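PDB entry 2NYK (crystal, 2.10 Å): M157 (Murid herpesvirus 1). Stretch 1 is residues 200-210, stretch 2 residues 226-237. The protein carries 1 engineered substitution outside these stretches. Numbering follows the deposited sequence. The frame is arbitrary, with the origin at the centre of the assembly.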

# COMPACT_ATOMS: atom_id res chain seq x y z
N SER A 200 7.20 -3.46 6.13
CA SER A 200 6.05 -2.57 6.11
C SER A 200 5.67 -2.24 4.67
O SER A 200 6.45 -2.46 3.74
CB SER A 200 6.36 -1.29 6.90
OG SER A 200 5.24 -0.42 6.86
N ASN A 201 4.44 -1.77 4.48
CA ASN A 201 3.97 -1.33 3.17
C ASN A 201 4.18 0.17 3.00
O ASN A 201 3.77 0.75 2.01
CB ASN A 201 2.50 -1.69 2.96
CG ASN A 201 1.56 -0.81 3.80
OD1 ASN A 201 1.83 -0.58 5.00
ND2 ASN A 201 0.50 -0.27 3.17
N VAL A 202 4.79 0.80 4.00
CA VAL A 202 5.05 2.23 3.96
C VAL A 202 6.08 2.52 2.86
O VAL A 202 7.13 1.85 2.80
CB VAL A 202 5.54 2.76 5.35
CG1 VAL A 202 6.04 4.17 5.22
CG2 VAL A 202 4.39 2.72 6.38
N PRO A 203 5.77 3.45 1.94
CA PRO A 203 6.75 3.77 0.92
C PRO A 203 8.05 4.40 1.44
O PRO A 203 8.08 5.09 2.46
CB PRO A 203 5.98 4.72 -0.02
CG PRO A 203 4.55 4.34 0.18
CD PRO A 203 4.49 4.13 1.67
N PHE A 204 9.15 4.12 0.74
CA PHE A 204 10.43 4.73 1.12
C PHE A 204 11.34 4.74 -0.10
O PHE A 204 11.07 4.03 -1.08
CB PHE A 204 11.08 3.96 2.29
CG PHE A 204 11.51 2.56 1.95
CD1 PHE A 204 12.80 2.31 1.46
CD2 PHE A 204 10.63 1.48 2.11
CE1 PHE A 204 13.18 1.00 1.12
CE2 PHE A 204 11.02 0.17 1.77
CZ PHE A 204 12.27 -0.08 1.30
N THR A 205 12.41 5.54 -0.05
CA THR A 205 13.36 5.58 -1.18
C THR A 205 14.77 5.32 -0.70
O THR A 205 15.09 5.55 0.47
CB THR A 205 13.32 6.94 -1.96
OG1 THR A 205 13.77 7.99 -1.10
CG2 THR A 205 11.93 7.26 -2.45
N VAL A 206 15.60 4.79 -1.59
CA VAL A 206 16.99 4.46 -1.29
C VAL A 206 17.88 5.19 -2.30
O VAL A 206 17.67 5.11 -3.53
CB VAL A 206 17.26 2.95 -1.36
CG1 VAL A 206 18.70 2.62 -0.93
CG2 VAL A 206 16.28 2.21 -0.49
N GLU A 207 18.85 5.94 -1.77
CA GLU A 207 19.76 6.73 -2.59
C GLU A 207 21.20 6.56 -2.12
O GLU A 207 21.46 6.57 -0.90
CB GLU A 207 19.40 8.22 -2.51
CG GLU A 207 17.99 8.53 -2.98
CD GLU A 207 17.52 9.90 -2.54
OE1 GLU A 207 17.81 10.31 -1.38
OE2 GLU A 207 16.84 10.58 -3.37
N LEU A 208 22.11 6.39 -3.08
CA LEU A 208 23.56 6.38 -2.82
C LEU A 208 24.13 7.79 -2.87
O LEU A 208 23.57 8.66 -3.54
CB LEU A 208 24.30 5.49 -3.83
CG LEU A 208 24.02 3.98 -3.80
CD1 LEU A 208 24.74 3.24 -4.92
CD2 LEU A 208 24.36 3.36 -2.45
N SER A 209 25.23 8.01 -2.17
CA SER A 209 25.91 9.32 -2.20
C SER A 209 26.81 9.44 -3.44
O SER A 209 28.02 9.62 -3.33
CB SER A 209 26.72 9.53 -0.93
OG SER A 209 27.73 8.54 -0.82
N LEU A 210 26.19 9.31 -4.62
CA LEU A 210 26.87 9.42 -5.92
C LEU A 210 27.37 10.84 -6.21
O LEU A 210 26.79 11.55 -7.06
CB LEU A 210 25.93 8.94 -7.04
CG LEU A 210 25.64 7.44 -7.11
CD1 LEU A 210 24.44 7.13 -8.01
CD2 LEU A 210 26.88 6.70 -7.57
N CYS A 226 6.52 -7.67 2.11
CA CYS A 226 7.73 -6.89 2.27
C CYS A 226 8.16 -6.13 1.02
O CYS A 226 7.68 -6.39 -0.07
CB CYS A 226 8.89 -7.78 2.74
SG CYS A 226 9.48 -8.90 1.50
N GLN A 227 9.07 -5.19 1.20
CA GLN A 227 9.59 -4.43 0.08
C GLN A 227 11.08 -4.56 0.08
O GLN A 227 11.72 -4.45 1.13
CB GLN A 227 9.24 -2.97 0.22
CG GLN A 227 7.77 -2.64 0.40
CD GLN A 227 7.61 -1.15 0.50
OE1 GLN A 227 7.91 -0.41 -0.45
NE2 GLN A 227 7.21 -0.69 1.68
N ILE A 228 11.65 -4.80 -1.09
CA ILE A 228 13.08 -4.88 -1.21
C ILE A 228 13.50 -3.92 -2.31
O ILE A 228 13.19 -4.12 -3.50
CB ILE A 228 13.57 -6.33 -1.48
CG1 ILE A 228 13.08 -7.28 -0.36
CG2 ILE A 228 15.10 -6.35 -1.65
CD1 ILE A 228 13.46 -8.74 -0.55
N LEU A 229 14.17 -2.85 -1.88
CA LEU A 229 14.64 -1.83 -2.82
C LEU A 229 16.16 -1.87 -2.92
O LEU A 229 16.87 -1.76 -1.91
CB LEU A 229 14.13 -0.44 -2.42
CG LEU A 229 12.72 -0.01 -2.86
CD1 LEU A 229 11.57 -0.91 -2.30
CD2 LEU A 229 12.51 1.44 -2.45
N THR A 230 16.64 -2.08 -4.14
CA THR A 230 18.07 -2.24 -4.40
C THR A 230 18.54 -1.11 -5.32
O THR A 230 17.88 -0.80 -6.30
CB THR A 230 18.36 -3.59 -5.10
OG1 THR A 230 17.83 -4.68 -4.33
CG2 THR A 230 19.86 -3.80 -5.33
N VAL A 231 19.66 -0.48 -4.96
CA VAL A 231 20.29 0.54 -5.78
C VAL A 231 21.75 0.14 -5.97
O VAL A 231 22.52 -0.00 -5.00
CB VAL A 231 20.18 1.98 -5.18
CG1 VAL A 231 20.65 2.01 -3.76
CG2 VAL A 231 21.02 2.99 -5.99
N LYS A 232 22.12 -0.07 -7.23
CA LYS A 232 23.51 -0.33 -7.56
C LYS A 232 24.03 0.65 -8.57
O LYS A 232 23.31 1.06 -9.50
CB LYS A 232 23.76 -1.79 -7.98
CG LYS A 232 22.93 -2.32 -9.11
CD LYS A 232 22.94 -3.86 -9.04
CE LYS A 232 22.33 -4.42 -10.37
NZ LYS A 232 22.26 -5.94 -10.24
N ALA A 233 25.27 1.07 -8.35
CA ALA A 233 25.94 2.01 -9.22
C ALA A 233 27.29 1.40 -9.57
O ALA A 233 28.18 1.34 -8.72
CB ALA A 233 26.08 3.34 -8.53
N PRO A 234 27.41 0.88 -10.81
CA PRO A 234 28.66 0.29 -11.28
C PRO A 234 29.74 1.37 -11.36
O PRO A 234 29.45 2.51 -11.77
CB PRO A 234 28.31 -0.22 -12.69
CG PRO A 234 27.14 0.63 -13.12
CD PRO A 234 26.36 0.83 -11.85
N GLY A 235 30.97 1.01 -10.95
CA GLY A 235 32.08 1.96 -10.99
C GLY A 235 31.87 3.13 -10.05
O GLY A 235 32.43 4.21 -10.26
N SER A 236 31.04 2.93 -9.03
CA SER A 236 30.82 3.91 -7.98
C SER A 236 31.64 3.58 -6.74
O SER A 236 31.81 2.38 -6.39
CB SER A 236 29.34 3.97 -7.60
OG SER A 236 29.13 4.67 -6.37
N HIS A 237 32.13 4.65 -6.08
CA HIS A 237 32.81 4.49 -4.79
C HIS A 237 32.05 5.28 -3.72
O HIS A 237 32.66 5.83 -2.79
CB HIS A 237 34.27 4.95 -4.88
O HOH W 1 8.92 1.84 -1.18

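What fixes the start of stretch 1 against the second strand? Q227, which has the largest covered area, reaches across with its amide. Its NE2 donates to S200 O and to V202 O, each at 2.8 Å, so both amide hydrogens are spent on loop carbonyls. A glutamine suits this buried place because the other end of the amide accepts: water 1 donates to Q227 OE1 at 2.6 Å and accepts from F204 N at 3.0 Å, bridging the stretches.

How do the strands pack beyond this polar end? They run nearly parallel, 18° apart, axes 7.2 Å apart at their closest, and side chains fill the space between them. V231 points toward stretch 1: its CG1 lies 3.5 Å from V206 CG1, and L208 CG lies within 3.9 Å of both V231 CG1 and V231 CG2. Compact, branched valines allow this close apolar packing.

What does L229 add? Its CD2 sits over one face of the F204 ring, 4.1 Å from the centroid, in a CH-pi contact, while its CB lies 3.9 Å from V206 CG2.

Where does the contact end? At S236, whose OG lies 3.3 Å from L210 CD2. Before it, L208 CD1 and L210 CD2 approach A233 CB, a lone methyl, at 3.9 and 3.6 Å; a type II turn spans A233 to S236, with G235 at positive phi.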